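Local coordinates for protein exonuclease mut-7 homolog (Aedes aegypti, PDB 7JW2) that probably trims the 3' ends of AGO1-bound microRNAs as a magnesium-dependent 3'-5' exoribonuclease, of which this chain is the exonuclease domain, at residues 126-129 and 130-134; 193-196 and 197-201; 206-210 and 211-215. All coordinates share one frame; numbering follows the deposited sequence.

Contact 1 of 3, residues 126-129 and 130-134; sequences QLLW and RHVER
Gln-126 accepts the amide of Arg-130 on its carbonyl O, the first of four i to i+4 bonds joining 126-129 to 130-134, on helix 125-132 of this DnaQ-like exonuclease domain of the RNase H clan. The same O lies against the start of the Arg-130 side chain, whose CG is 3.5 Å from Gln-126 O. Leu-127 receives the other end of that arginine: its methyl CD2 sits over one face of the guanidinium, 3.3 Å from Arg-130 NH1 and offset toward the rim. The bend in the arginine at chi3 (27°) turns the flat group back alongside the leucine. On the buried side, Leu-128 slants across Val-132, with Leu-128 CD1 to Val-132 CG1 at 3.9 Å, and both pack on Ile-199 of helix 179-205. The indole of Trp-129, CG anti to the backbone N (chi1 -169°), packs on Leu-154 and Leu-157 of helix 151-159 and meets the ring of Phe-140. Its CD1 meets Glu-133 CG obliquely at 4.0 Å, ring and carboxylate planes 63° apart. The indole N-H is satisfied by a water in the ring plane: Trp-129 NE1 donates to it over 3.1 Å, and the water donates to Glu-133 OE1 at 3.0 Å.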
ATOM      1  N   GLN A 126      -6.758 -10.226  27.898  1.00 21.21           N
ATOM      2  CA  GLN A 126      -6.620 -10.543  29.318  1.00 21.78           C
ATOM      3  C   GLN A 126      -7.517  -9.661  30.178  1.00 27.14           C
ATOM      4  O   GLN A 126      -8.011 -10.112  31.217  1.00 26.87           O
ATOM      5  CB  GLN A 126      -5.161 -10.404  29.750  1.00 22.81           C
ATOM      6  CG  GLN A 126      -4.860 -11.053  31.099  1.00 27.35           C
ATOM      7  CD  GLN A 126      -3.378 -11.172  31.364  1.00 31.83           C
ATOM      8  OE1 GLN A 126      -2.594 -10.320  30.953  1.00 30.47           O
ATOM      9  NE2 GLN A 126      -2.982 -12.231  32.071  1.00 38.26           N
ATOM     10  N   LEU A 127      -7.752  -8.413  29.761  1.00 23.52           N
ATOM     11  CA  LEU A 127      -8.673  -7.540  30.484  1.00 25.68           C
ATOM     12  C   LEU A 127     -10.116  -7.988  30.305  1.00 27.19           C
ATOM     13  O   LEU A 127     -10.912  -7.936  31.252  1.00 26.79           O
ATOM     14  CB  LEU A 127      -8.511  -6.095  30.009  1.00 26.89           C
ATOM     15  CG  LEU A 127      -7.226  -5.363  30.378  1.00 30.78           C
ATOM     16  CD1 LEU A 127      -7.214  -3.972  29.758  1.00 32.37           C
ATOM     17  CD2 LEU A 127      -7.074  -5.287  31.889  1.00 35.89           C
ATOM     18  N   LEU A 128     -10.480  -8.413  29.094  1.00 22.36           N
ATOM     19  CA  LEU A 128     -11.813  -8.952  28.869  1.00 21.08           C
ATOM     20  C   LEU A 128     -12.027 -10.223  29.684  1.00 22.57           C
ATOM     21  O   LEU A 128     -13.093 -10.417  30.274  1.00 23.02           O
ATOM     22  CB  LEU A 128     -12.021  -9.216  27.378  1.00 20.72           C
ATOM     23  CG  LEU A 128     -13.334  -9.862  26.933  1.00 20.07           C
ATOM     24  CD1 LEU A 128     -14.528  -8.934  27.160  1.00 19.79           C
ATOM     25  CD2 LEU A 128     -13.248 -10.285  25.466  1.00 19.56           C
ATOM     26  N   TRP A 129     -11.014 -11.093  29.726  1.00 21.41           N
ATOM     27  CA  TRP A 129     -11.054 -12.287  30.566  1.00 23.28           C
ATOM     28  C   TRP A 129     -11.363 -11.932  32.014  1.00 23.87           C
ATOM     29  O   TRP A 129     -12.291 -12.484  32.617  1.00 23.66           O
ATOM     30  CB  TRP A 129      -9.710 -13.006  30.456  1.00 21.25           C
ATOM     31  CG  TRP A 129      -9.639 -14.376  31.044  1.00 20.73           C
ATOM     32  CD1 TRP A 129     -10.583 -15.014  31.804  1.00 25.78           C
ATOM     33  CD2 TRP A 129      -8.552 -15.286  30.902  1.00 25.81           C
ATOM     34  NE1 TRP A 129     -10.136 -16.273  32.147  1.00 24.91           N
ATOM     35  CE2 TRP A 129      -8.889 -16.460  31.610  1.00 24.83           C
ATOM     36  CE3 TRP A 129      -7.317 -15.218  30.252  1.00 22.87           C
ATOM     37  CZ2 TRP A 129      -8.036 -17.560  31.674  1.00 25.57           C
ATOM     38  CZ3 TRP A 129      -6.469 -16.312  30.320  1.00 25.91           C
ATOM     39  CH2 TRP A 129      -6.837 -17.467  31.024  1.00 27.80           C
ATOM     40  N   ARG A 130     -10.604 -10.993  32.580  1.00 24.45           N
ATOM     41  CA  ARG A 130     -10.807 -10.617  33.975  1.00 29.44           C
ATOM     42  C   ARG A 130     -12.173  -9.984  34.193  1.00 31.09           C
ATOM     43  O   ARG A 130     -12.772 -10.147  35.264  1.00 31.52           O
ATOM     44  CB  ARG A 130      -9.694  -9.667  34.425  1.00 29.95           C
ATOM     45  CG  ARG A 130      -8.360 -10.367  34.670  1.00 31.89           C
ATOM     46  CD  ARG A 130      -7.187  -9.397  34.681  1.00 37.31           C
ATOM     47  NE  ARG A 130      -7.582  -8.050  35.077  1.00 45.66           N
ATOM     48  CZ  ARG A 130      -6.830  -6.968  34.898  1.00 46.59           C
ATOM     49  NH1 ARG A 130      -5.635  -7.073  34.330  1.00 42.90           N
ATOM     50  NH2 ARG A 130      -7.271  -5.779  35.293  1.00 48.68           N
ATOM     51  N   HIS A 131     -12.694  -9.285  33.184  1.00 24.91           N
ATOM     52  CA  HIS A 131     -13.983  -8.618  33.319  1.00 28.08           C
ATOM     53  C   HIS A 131     -15.127  -9.625  33.351  1.00 29.34           C
ATOM     54  O   HIS A 131     -16.017  -9.543  34.207  1.00 32.96           O
ATOM     55  CB  HIS A 131     -14.168  -7.624  32.171  1.00 28.97           C
ATOM     56  CG  HIS A 131     -15.346  -6.716  32.337  1.00 34.42           C
ATOM     57  ND1 HIS A 131     -16.598  -7.022  31.848  1.00 35.56           N
ATOM     58  CD2 HIS A 131     -15.461  -5.508  32.938  1.00 34.65           C
ATOM     59  CE1 HIS A 131     -17.436  -6.044  32.145  1.00 38.50           C
ATOM     60  NE2 HIS A 131     -16.770  -5.112  32.803  1.00 36.36           N
ATOM     61  N   VAL A 132     -15.122 -10.585  32.426  1.00 25.52           N
ATOM     62  CA  VAL A 132     -16.229 -11.534  32.331  1.00 28.16           C
ATOM     63  C   VAL A 132     -16.182 -12.587  33.432  1.00 31.76           C
ATOM     64  O   VAL A 132     -17.229 -13.157  33.773  1.00 32.90           O
ATOM     65  CB  VAL A 132     -16.254 -12.201  30.944  1.00 26.55           C
ATOM     66  CG1 VAL A 132     -16.284 -11.139  29.837  1.00 27.49           C
ATOM     67  CG2 VAL A 132     -15.069 -13.145  30.778  1.00 25.67           C
ATOM     68  N   GLU A 133     -14.998 -12.840  34.005  1.00 27.73           N
ATOM     69  CA  GLU A 133     -14.856 -13.742  35.147  1.00 34.06           C
ATOM     70  C   GLU A 133     -15.787 -13.364  36.285  1.00 38.86           C
ATOM     71  O   GLU A 133     -16.178 -14.220  37.087  1.00 38.42           O
ATOM     72  CB  GLU A 133     -13.417 -13.703  35.667  1.00 31.94           C
ATOM     73  CG  GLU A 133     -12.544 -14.857  35.287  1.00 37.77           C
ATOM     74  CD  GLU A 133     -11.260 -14.869  36.093  1.00 37.05           C
ATOM     75  OE1 GLU A 133     -10.719 -15.964  36.339  1.00 46.16           O
ATOM     76  OE2 GLU A 133     -10.797 -13.775  36.490  1.00 39.55           O
ATOM     77  N   ARG A 134     -16.123 -12.087  36.387  1.00 35.17           N
ATOM     78  CA  ARG A 134     -16.901 -11.566  37.496  1.00 39.21           C
ATOM     79  C   ARG A 134     -18.400 -11.769  37.330  1.00 40.80           C
ATOM     80  O   ARG A 134     -19.137 -11.643  38.312  1.00 42.78           O
ATOM     81  CB  ARG A 134     -16.582 -10.090  37.676  1.00 39.72           C
ATOM     82  CG  ARG A 134     -15.182  -9.866  38.235  1.00 42.10           C
ATOM     83  CD  ARG A 134     -14.791  -8.404  38.241  1.00 46.75           C
ATOM     84  NE  ARG A 134     -13.730  -8.122  37.276  1.00 50.22           N
ATOM     85  CZ  ARG A 134     -12.654  -7.387  37.540  1.00 51.84           C
ATOM     86  NH1 ARG A 134     -12.486  -6.865  38.748  1.00 55.70           N
ATOM     87  NH2 ARG A 134     -11.742  -7.178  36.598  1.00 49.30           N
TER
HETATM   88  O   HOH W   1     -11.847 -17.768  34.289  1.00 38.62           O

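Contact 2 of 3, residues 193-196 and 197-201; sequences LEIY and DAIEK
Tyr-196 and Glu-200, one turn apart, meet through their side chains and a shared water. Tyr-196 OH donates to that water at 2.6 Å, and the water donates to Glu-200 OE2 in an approach modelled doubtfully short. Tyr-196 CE2 lies 3.7 Å from Glu-200 OE2, with ring and carboxylate planes 66° apart. Both side chains leave the backbone with CG anti to N (chi1 -173° and -165°), which carries them out on the flank facing helix 210-217. All this sits on the long helix 179-205 of the exonuclease domain, its amides paired i to i+4: Asp-197 N to Leu-193 O, Ala-198 N to Glu-194 O, Ile-199 N to Ile-195 O and Glu-200 N to Tyr-196 O. Glu-194 O also accepts a hydrogen bond from a second water, at 2.8 Å, which donates to Asp-197 OD2 as well. The charge of Asp-197 is met by Lys-201, whose NZ approaches Asp-197 OD1 on the syn side at 3.1 Å, a salt bridge. Glu-194 OE1 bonds to His-3 NE2. Ile-195 and Ile-199 run side by side, Ile-195 CG2 being 4.0 Å from Ile-199 CD1; Ile-195 packs on helix 151-159, Ile-199 on Phe-138 and Phe-140.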
ATOM      1  N   LEU A 193      -8.849 -13.929  17.385  1.00 15.01           N
ATOM      2  CA  LEU A 193     -10.172 -13.709  16.795  1.00 16.02           C
ATOM      3  C   LEU A 193     -11.150 -14.769  17.268  1.00 17.11           C
ATOM      4  O   LEU A 193     -12.295 -14.455  17.627  1.00 17.53           O
ATOM      5  CB  LEU A 193     -10.102 -13.725  15.269  1.00 16.33           C
ATOM      6  CG  LEU A 193      -9.242 -12.646  14.596  1.00 15.93           C
ATOM      7  CD1 LEU A 193      -8.872 -13.094  13.206  1.00 18.91           C
ATOM      8  CD2 LEU A 193     -10.006 -11.319  14.526  1.00 18.35           C
ATOM      9  N   GLU A 194     -10.716 -16.029  17.275  1.00 16.46           N
ATOM     10  CA  GLU A 194     -11.577 -17.121  17.730  1.00 17.16           C
ATOM     11  C   GLU A 194     -11.926 -16.984  19.207  1.00 18.93           C
ATOM     12  O   GLU A 194     -13.062 -17.278  19.609  1.00 18.06           O
ATOM     13  CB  GLU A 194     -10.890 -18.463  17.470  1.00 18.90           C
ATOM     14  CG  GLU A 194     -10.485 -18.685  16.026  1.00 20.62           C
ATOM     15  CD  GLU A 194      -9.597 -19.902  15.862  1.00 23.37           C
ATOM     16  OE1 GLU A 194      -8.468 -19.889  16.399  1.00 21.89           O
ATOM     17  OE2 GLU A 194     -10.016 -20.863  15.178  1.00 26.93           O
ATOM     18  N   ILE A 195     -10.972 -16.538  20.032  1.00 16.17           N
ATOM     19  CA  ILE A 195     -11.250 -16.300  21.448  1.00 17.15           C
ATOM     20  C   ILE A 195     -12.305 -15.209  21.617  1.00 17.49           C
ATOM     21  O   ILE A 195     -13.282 -15.380  22.358  1.00 16.36           O
ATOM     22  CB  ILE A 195      -9.956 -15.947  22.196  1.00 18.17           C
ATOM     23  CG1 ILE A 195      -9.097 -17.199  22.401  1.00 17.12           C
ATOM     24  CG2 ILE A 195     -10.266 -15.302  23.518  1.00 16.17           C
ATOM     25  CD1 ILE A 195      -7.682 -16.868  22.816  1.00 18.41           C
ATOM     26  N   TYR A 196     -12.120 -14.064  20.951  1.00 16.09           N
ATOM     27  CA  TYR A 196     -13.094 -12.982  21.086  1.00 16.61           C
ATOM     28  C   TYR A 196     -14.484 -13.449  20.685  1.00 18.25           C
ATOM     29  O   TYR A 196     -15.477 -13.134  21.361  1.00 17.05           O
ATOM     30  CB  TYR A 196     -12.668 -11.765  20.248  1.00 16.23           C
ATOM     31  CG  TYR A 196     -13.571 -10.585  20.517  1.00 18.03           C
ATOM     32  CD1 TYR A 196     -13.446  -9.852  21.690  1.00 16.99           C
ATOM     33  CD2 TYR A 196     -14.586 -10.245  19.638  1.00 22.30           C
ATOM     34  CE1 TYR A 196     -14.294  -8.795  21.978  1.00 21.44           C
ATOM     35  CE2 TYR A 196     -15.444  -9.183  19.922  1.00 25.68           C
ATOM     36  CZ  TYR A 196     -15.278  -8.466  21.094  1.00 23.41           C
ATOM     37  OH  TYR A 196     -16.114  -7.411  21.404  1.00 26.28           O
ATOM     38  N   ASP A 197     -14.573 -14.199  19.589  1.00 16.77           N
ATOM     39  CA  ASP A 197     -15.870 -14.675  19.114  1.00 21.92           C
ATOM     40  C   ASP A 197     -16.535 -15.578  20.150  1.00 18.87           C
ATOM     41  O   ASP A 197     -17.744 -15.474  20.394  1.00 21.39           O
ATOM     42  CB  ASP A 197     -15.678 -15.399  17.783  1.00 20.60           C
ATOM     43  CG  ASP A 197     -16.959 -15.963  17.230  1.00 29.80           C
ATOM     44  OD1 ASP A 197     -17.724 -15.198  16.611  1.00 33.97           O
ATOM     45  OD2 ASP A 197     -17.191 -17.175  17.399  1.00 33.38           O
ATOM     46  N   ALA A 198     -15.758 -16.440  20.802  1.00 19.36           N
ATOM     47  CA  ALA A 198     -16.339 -17.337  21.802  1.00 19.08           C
ATOM     48  C   ALA A 198     -16.845 -16.570  23.018  1.00 19.90           C
ATOM     49  O   ALA A 198     -17.915 -16.888  23.562  1.00 20.23           O
ATOM     50  CB  ALA A 198     -15.303 -18.382  22.221  1.00 17.81           C
ATOM     51  N   ILE A 199     -16.103 -15.556  23.463  1.00 18.13           N
ATOM     52  CA  ILE A 199     -16.531 -14.766  24.611  1.00 19.25           C
ATOM     53  C   ILE A 199     -17.768 -13.947  24.267  1.00 19.58           C
ATOM     54  O   ILE A 199     -18.706 -13.857  25.066  1.00 19.49           O
ATOM     55  CB  ILE A 199     -15.382 -13.875  25.107  1.00 20.07           C
ATOM     56  CG1 ILE A 199     -14.240 -14.763  25.625  1.00 19.08           C
ATOM     57  CG2 ILE A 199     -15.878 -12.938  26.197  1.00 20.04           C
ATOM     58  CD1 ILE A 199     -13.043 -14.005  26.144  1.00 21.44           C
ATOM     59  N   GLU A 200     -17.782 -13.331  23.084  1.00 18.03           N
ATOM     60  CA  GLU A 200     -18.957 -12.607  22.600  1.00 19.23           C
ATOM     61  C   GLU A 200     -20.207 -13.478  22.664  1.00 21.47           C
ATOM     62  O   GLU A 200     -21.255 -13.052  23.173  1.00 22.83           O
ATOM     63  CB  GLU A 200     -18.687 -12.141  21.164  1.00 20.57           C
ATOM     64  CG  GLU A 200     -19.611 -11.095  20.581  1.00 30.15           C
ATOM     65  CD  GLU A 200     -19.071 -10.566  19.255  1.00 33.96           C
ATOM     66  OE1 GLU A 200     -18.680 -11.391  18.399  1.00 36.16           O
ATOM     67  OE2 GLU A 200     -19.014  -9.331  19.075  1.00 35.22           O
ATOM     68  N   LYS A 201     -20.110 -14.708  22.150  1.00 19.85           N
ATOM     69  CA  LYS A 201     -21.272 -15.592  22.110  1.00 23.31           C
ATOM     70  C   LYS A 201     -21.772 -15.914  23.511  1.00 25.96           C
ATOM     71  O   LYS A 201     -22.986 -15.963  23.750  1.00 25.41           O
ATOM     72  CB  LYS A 201     -20.932 -16.874  21.351  1.00 27.56           C
ATOM     73  CG  LYS A 201     -20.960 -16.724  19.845  1.00 27.49           C
ATOM     74  CD  LYS A 201     -20.398 -17.955  19.152  1.00 31.53           C
ATOM     75  CE  LYS A 201     -20.455 -17.820  17.631  1.00 37.18           C
ATOM     76  NZ  LYS A 201     -20.484 -16.401  17.172  1.00 37.47           N
TER
HETATM   77  O   HOH W   2     -14.687 -19.100  18.201  1.00 27.50           O
HETATM   78  O   HOH W   3     -18.605  -7.437  20.501  1.00 28.06           O

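Contact 3 of 3, residues 206-210 and 211-215; sequences IQLDP and NEILN
Asp-209 stands at the N-cap of helix 210-217, its carbonyl O taking the amide of Ile-213 at 3.2 Å while Pro-210 O takes that of Leu-214 at 2.8 Å. The aspartate side chain reaches forward to the amides of the first turn, its CG anti to the backbone N (chi1 179°), and a single oxygen does the capping. Asp-209 OD1 accepts from Asn-211 N at 2.8 Å, the donor lying above the carboxylate plane, 42° out of it, and more weakly from Glu-212 N at 3.4 Å. Two amides are thus served by one carboxylate oxygen, whose negative charge would suit the positive end of the helix dipole. Glu-212 crosses the aspartate at about a right angle, Asp-209 CB to Glu-212 CB being 3.9 Å. Asp-209 OD2 and Glu-212 OE1 stay 4.4 Å apart, and any repulsion would probably be softened by solvent at this exposed site. Ile-213 CD1 reaches back to Leu-208 CB at 4.1 Å. Before the cap, Gln-207 is the C-prime residue of the Schellman motif closing helix 179-205, and the chain then turns so that Pro-210 lies on Glu-200 and Thr-204, Ile-213 on Leu-203 and Leu-214 on Tyr-196 of that helix.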
ATOM      1  N   ILE A 206     -25.814 -15.072  28.198  1.00 27.30           N
ATOM      2  CA  ILE A 206     -26.262 -14.682  29.531  1.00 29.00           C
ATOM      3  C   ILE A 206     -26.878 -13.286  29.504  1.00 26.19           C
ATOM      4  O   ILE A 206     -26.879 -12.578  30.517  1.00 29.10           O
ATOM      5  CB  ILE A 206     -25.121 -14.764  30.560  1.00 27.64           C
ATOM      6  CG1 ILE A 206     -23.953 -13.844  30.191  1.00 31.18           C
ATOM      7  CG2 ILE A 206     -24.636 -16.204  30.707  1.00 27.95           C
ATOM      8  CD1 ILE A 206     -22.956 -13.666  31.338  1.00 29.69           C
ATOM      9  N   GLN A 207     -27.387 -12.880  28.338  1.00 26.22           N
ATOM     10  CA  GLN A 207     -28.193 -11.663  28.179  1.00 26.41           C
ATOM     11  C   GLN A 207     -27.410 -10.386  28.489  1.00 27.56           C
ATOM     12  O   GLN A 207     -27.961  -9.411  29.007  1.00 28.86           O
ATOM     13  CB  GLN A 207     -29.466 -11.727  29.030  1.00 29.72           C
ATOM     14  CG  GLN A 207     -30.158 -13.072  29.019  1.00 33.15           C
ATOM     15  CD  GLN A 207     -30.645 -13.473  27.647  1.00 33.65           C
ATOM     16  OE1 GLN A 207     -31.543 -12.847  27.086  1.00 41.92           O
ATOM     17  NE2 GLN A 207     -30.063 -14.534  27.101  1.00 34.96           N
ATOM     18  N   LEU A 208     -26.126 -10.370  28.147  1.00 26.50           N
ATOM     19  CA  LEU A 208     -25.337  -9.152  28.202  1.00 27.71           C
ATOM     20  C   LEU A 208     -25.021  -8.705  26.778  1.00 24.53           C
ATOM     21  O   LEU A 208     -25.126  -9.486  25.828  1.00 30.05           O
ATOM     22  CB  LEU A 208     -24.053  -9.368  29.011  1.00 25.64           C
ATOM     23  CG  LEU A 208     -24.276  -9.641  30.506  1.00 28.99           C
ATOM     24  CD1 LEU A 208     -22.953  -9.882  31.241  1.00 32.12           C
ATOM     25  CD2 LEU A 208     -25.073  -8.508  31.150  1.00 32.26           C
ATOM     26  N   ASP A 209     -24.683  -7.424  26.627  1.00 24.39           N
ATOM     27  CA  ASP A 209     -24.343  -6.905  25.308  1.00 23.19           C
ATOM     28  C   ASP A 209     -22.833  -6.822  25.195  1.00 19.75           C
ATOM     29  O   ASP A 209     -22.224  -5.936  25.813  1.00 21.19           O
ATOM     30  CB  ASP A 209     -24.967  -5.533  25.060  1.00 24.56           C
ATOM     31  CG  ASP A 209     -24.592  -4.950  23.691  1.00 28.56           C
ATOM     32  OD1 ASP A 209     -23.736  -5.523  22.974  1.00 25.84           O
ATOM     33  OD2 ASP A 209     -25.170  -3.909  23.321  1.00 29.52           O
ATOM     34  N   PRO A 210     -22.196  -7.703  24.431  1.00 21.28           N
ATOM     35  CA  PRO A 210     -20.730  -7.640  24.317  1.00 20.01           C
ATOM     36  C   PRO A 210     -20.213  -6.322  23.740  1.00 20.67           C
ATOM     37  O   PRO A 210     -19.120  -5.887  24.124  1.00 20.88           O
ATOM     38  CB  PRO A 210     -20.400  -8.832  23.405  1.00 25.23           C
ATOM     39  CG  PRO A 210     -21.663  -9.130  22.678  1.00 26.47           C
ATOM     40  CD  PRO A 210     -22.779  -8.766  23.598  1.00 21.81           C
ATOM     41  N   ASN A 211     -20.969  -5.655  22.856  1.00 21.69           N
ATOM     42  CA  ASN A 211     -20.506  -4.373  22.324  1.00 21.05           C
ATOM     43  C   ASN A 211     -20.490  -3.301  23.408  1.00 20.78           C
ATOM     44  O   ASN A 211     -19.632  -2.413  23.406  1.00 20.46           O
ATOM     45  CB  ASN A 211     -21.391  -3.918  21.163  1.00 20.17           C
ATOM     46  CG  ASN A 211     -21.168  -4.713  19.916  1.00 22.09           C
ATOM     47  OD1 ASN A 211     -20.064  -5.217  19.674  1.00 24.81           O
ATOM     48  ND2 ASN A 211     -22.196  -4.812  19.085  1.00 23.46           N
ATOM     49  N   GLU A 212     -21.462  -3.340  24.322  1.00 21.30           N
ATOM     50  CA  GLU A 212     -21.454  -2.386  25.423  1.00 25.16           C
ATOM     51  C   GLU A 212     -20.255  -2.611  26.332  1.00 21.61           C
ATOM     52  O   GLU A 212     -19.610  -1.650  26.776  1.00 24.08           O
ATOM     53  CB  GLU A 212     -22.760  -2.501  26.208  1.00 28.67           C
ATOM     54  CG  GLU A 212     -23.090  -1.311  27.060  1.00 29.96           C
ATOM     55  CD  GLU A 212     -24.505  -1.382  27.595  1.00 34.38           C
ATOM     56  OE1 GLU A 212     -25.115  -2.470  27.522  1.00 37.40           O
ATOM     57  OE2 GLU A 212     -25.002  -0.350  28.089  1.00 39.24           O
ATOM     58  N   ILE A 213     -19.937  -3.878  26.611  1.00 22.79           N
ATOM     59  CA  ILE A 213     -18.772  -4.217  27.420  1.00 21.38           C
ATOM     60  C   ILE A 213     -17.485  -3.817  26.705  1.00 20.30           C
ATOM     61  O   ILE A 213     -16.570  -3.255  27.315  1.00 21.58           O
ATOM     62  CB  ILE A 213     -18.811  -5.716  27.762  1.00 23.38           C
ATOM     63  CG1 ILE A 213     -19.936  -5.986  28.778  1.00 24.87           C
ATOM     64  CG2 ILE A 213     -17.479  -6.172  28.301  1.00 22.23           C
ATOM     65  CD1 ILE A 213     -20.491  -7.390  28.723  1.00 27.11           C
ATOM     66  N   LEU A 214     -17.413  -4.064  25.401  1.00 21.38           N
ATOM     67  CA  LEU A 214     -16.242  -3.665  24.621  1.00 20.15           C
ATOM     68  C   LEU A 214     -15.960  -2.172  24.757  1.00 19.83           C
ATOM     69  O   LEU A 214     -14.824  -1.769  25.040  1.00 21.56           O
ATOM     70  CB  LEU A 214     -16.450  -4.049  23.160  1.00 18.21           C
ATOM     71  CG  LEU A 214     -15.351  -3.601  22.203  1.00 16.08           C
ATOM     72  CD1 LEU A 214     -14.047  -4.329  22.550  1.00 20.13           C
ATOM     73  CD2 LEU A 214     -15.758  -3.897  20.781  1.00 20.03           C
ATOM     74  N   ASN A 215     -16.987  -1.332  24.575  1.00 20.85           N
ATOM     75  CA  ASN A 215     -16.763   0.108  24.644  1.00 24.37           C
ATOM     76  C   ASN A 215     -16.268   0.532  26.020  1.00 24.08           C
ATOM     77  O   ASN A 215     -15.379   1.383  26.132  1.00 27.97           O
ATOM     78  CB  ASN A 215     -18.034   0.873  24.289  1.00 28.41           C
ATOM     79  CG  ASN A 215     -17.811   2.373  24.282  1.00 34.70           C
ATOM     80  OD1 ASN A 215     -18.188   3.080  25.220  1.00 40.70           O
ATOM     81  ND2 ASN A 215     -17.173   2.867  23.227  1.00 37.33           N
TER

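How the contacts relate
Along the chain, contact 1 comes first, on helix 125-132 directly after strand 122-124, an outermost strand of the sheet. Contact 2 follows on helix 179-205, and contact 3 spans the turn from that helix into helix 210-217. Each is local within continuous chain, so none closes a long loop; they run in series, neither nested nor crossing. In space they converge, their centres 12 to 13 Å apart. Leu-128 joins all three, its CD2 lying 3.8 Å from Tyr-196 CD1 of contact 2 and its CD1 near Ile-213 of contact 3, where His-131 ND1 also lies 3.8 Å from Ile-213 CG2. Contacts 2 and 3 touch too, so the three helices pack as one cluster, joined to the sheet where strand 122-124 runs into helix 125-132.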